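Local coordinates for acyl carrier protein (Leishmania major, PDB 5ZWT) that probably carries growing acyl chains on a phosphopantetheine arm during fatty acid biosynthesis, although this form is an apo-protein altered by substitution, at residues A[54-59]-A[73-78]. The protein carries 1 engineered substitution. Sequence-based numbering, arbitrary orientation.
Sequences FILDIP and VEYIAQ
Phe54 and Ile76 meet at the end of the four-helix bundle of the acyl carrier protein fold, where the loop between helix 40-53 and the short helix 60-63 packs against the last helix, 69-78. The pair illustrates how a small bundle can close one end by side-chain packing. Between the two segments the joining is by van der Waals contacts and one CH-pi contact.

The CH-pi contact involves the CG2 methyl of Ile76, which sits over the centre of the Phe54 ring, 3.7 Å from its centroid and 13° off the ring normal. The first torsion of Ile76 (chi1 -63°, CG1 anti to the carbonyl carbon) sends CG2 over that ring and the CG1 arm, ending in CD1, to Leu56 and Ile58. The Phe54 side chain also touches Val7, Arg10 and Val11 of helix 3-16, and Ile76 reaches Val7 and Ile50, which ties this pair to helices 3-16 and 40-53.

The second arm of Ile76 carries the aliphatic contacts. Its CD1 methyl lies 4.0 Å from CD2 of Leu56, as the two side chains run past one another in opposite directions, and 4.2 Å from CD1 of Ile58.

Tyr75 continues the packing as far as Pro59. With CG of Tyr75 anti to the backbone N (chi1 173°), Tyr75 and Ile58 lie alongside each other, pointing opposite ways, and CG1 of Ile58 comes within 3.6 Å of CE2 of Tyr75, obliquely to the ring. The phenol oxygen makes a weak hydrogen bond to the side-chain amide of Asn79, just beyond the segment. On the loop, the backbone N of Ile58 is held by the carboxylate of Glu51. At the tip of the tyrosine, OH of Tyr75 lies 3.7 Å from CD of Pro59, the N-cap residue of helix 60-63.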
# COMPACT_ATOMS: atom_id res chain seq x y z
N PHE A 54 -3.13 -9.45 -5.47
CA PHE A 54 -1.73 -9.08 -5.33
C PHE A 54 -0.86 -9.68 -6.43
O PHE A 54 0.37 -9.56 -6.36
CB PHE A 54 -1.20 -9.50 -3.95
CG PHE A 54 -1.83 -8.73 -2.81
CD1 PHE A 54 -1.32 -7.50 -2.41
CD2 PHE A 54 -2.95 -9.23 -2.16
CE1 PHE A 54 -1.91 -6.79 -1.37
CE2 PHE A 54 -3.55 -8.53 -1.12
CZ PHE A 54 -3.02 -7.31 -0.72
N ILE A 55 -1.46 -10.32 -7.44
CA ILE A 55 -0.71 -10.89 -8.56
C ILE A 55 0.40 -11.76 -8.00
O ILE A 55 1.59 -11.58 -8.30
CB ILE A 55 -0.19 -9.82 -9.55
CG1 ILE A 55 -1.33 -8.94 -10.10
CG2 ILE A 55 0.48 -10.48 -10.75
CD1 ILE A 55 -1.81 -7.78 -9.24
N LEU A 56 0.03 -12.65 -7.09
CA LEU A 56 0.95 -13.57 -6.47
C LEU A 56 0.48 -14.98 -6.75
O LEU A 56 -0.72 -15.25 -6.79
CB LEU A 56 1.04 -13.36 -4.95
CG LEU A 56 2.36 -12.73 -4.56
CD1 LEU A 56 2.40 -11.34 -5.12
CD2 LEU A 56 2.52 -12.70 -3.07
N ASP A 57 1.43 -15.88 -6.93
CA ASP A 57 1.10 -17.29 -6.97
C ASP A 57 1.61 -17.82 -5.64
O ASP A 57 2.82 -17.83 -5.39
CB ASP A 57 1.72 -18.01 -8.17
CG ASP A 57 1.43 -19.50 -8.16
OD1 ASP A 57 2.26 -20.26 -7.63
OD2 ASP A 57 0.36 -19.91 -8.68
N ILE A 58 0.69 -18.25 -4.79
CA ILE A 58 1.02 -18.72 -3.45
C ILE A 58 1.13 -20.24 -3.54
O ILE A 58 0.14 -20.90 -3.89
CB ILE A 58 -0.05 -18.29 -2.43
CG1 ILE A 58 -0.13 -16.76 -2.38
CG2 ILE A 58 0.24 -18.86 -1.05
CD1 ILE A 58 -1.36 -16.23 -1.67
N PRO A 59 2.30 -20.82 -3.26
CA PRO A 59 2.42 -22.28 -3.33
C PRO A 59 1.51 -22.93 -2.31
O PRO A 59 1.14 -22.32 -1.30
CB PRO A 59 3.90 -22.53 -3.00
CG PRO A 59 4.34 -21.30 -2.28
CD PRO A 59 3.56 -20.18 -2.86
N VAL A 73 -2.28 -11.31 5.71
CA VAL A 73 -1.54 -10.05 5.69
C VAL A 73 -0.07 -10.28 6.04
O VAL A 73 0.82 -9.71 5.41
CB VAL A 73 -2.22 -9.03 6.63
CG1 VAL A 73 -1.36 -7.79 6.75
CG2 VAL A 73 -3.59 -8.65 6.07
N GLU A 74 0.20 -11.13 7.04
CA GLU A 74 1.59 -11.41 7.41
C GLU A 74 2.35 -12.04 6.25
O GLU A 74 3.51 -11.68 5.99
CB GLU A 74 1.63 -12.33 8.63
CG GLU A 74 1.26 -11.66 9.95
CD GLU A 74 0.99 -12.67 11.05
OE1 GLU A 74 0.13 -12.40 11.93
OE2 GLU A 74 1.62 -13.75 11.03
N TYR A 75 1.70 -12.95 5.52
CA TYR A 75 2.35 -13.61 4.39
C TYR A 75 2.56 -12.64 3.24
O TYR A 75 3.64 -12.59 2.65
CB TYR A 75 1.51 -14.79 3.93
CG TYR A 75 2.05 -15.41 2.67
CD1 TYR A 75 3.09 -16.32 2.73
CD2 TYR A 75 1.55 -15.05 1.43
CE1 TYR A 75 3.60 -16.88 1.59
CE2 TYR A 75 2.06 -15.60 0.28
CZ TYR A 75 3.08 -16.52 0.36
OH TYR A 75 3.60 -17.09 -0.78
N ILE A 76 1.51 -11.91 2.86
CA ILE A 76 1.61 -11.04 1.69
C ILE A 76 2.61 -9.92 1.94
O ILE A 76 3.44 -9.61 1.07
CB ILE A 76 0.22 -10.49 1.31
CG1 ILE A 76 -0.74 -11.61 0.90
CG2 ILE A 76 0.36 -9.49 0.15
CD1 ILE A 76 -0.38 -12.30 -0.39
N ALA A 77 2.57 -9.32 3.13
CA ALA A 77 3.46 -8.20 3.41
C ALA A 77 4.93 -8.61 3.35
O ALA A 77 5.78 -7.81 2.95
CB ALA A 77 3.13 -7.60 4.77
N GLN A 78 5.24 -9.85 3.74
CA GLN A 78 6.61 -10.35 3.75
C GLN A 78 7.06 -10.88 2.40
O GLN A 78 8.26 -11.11 2.21
CB GLN A 78 6.75 -11.46 4.80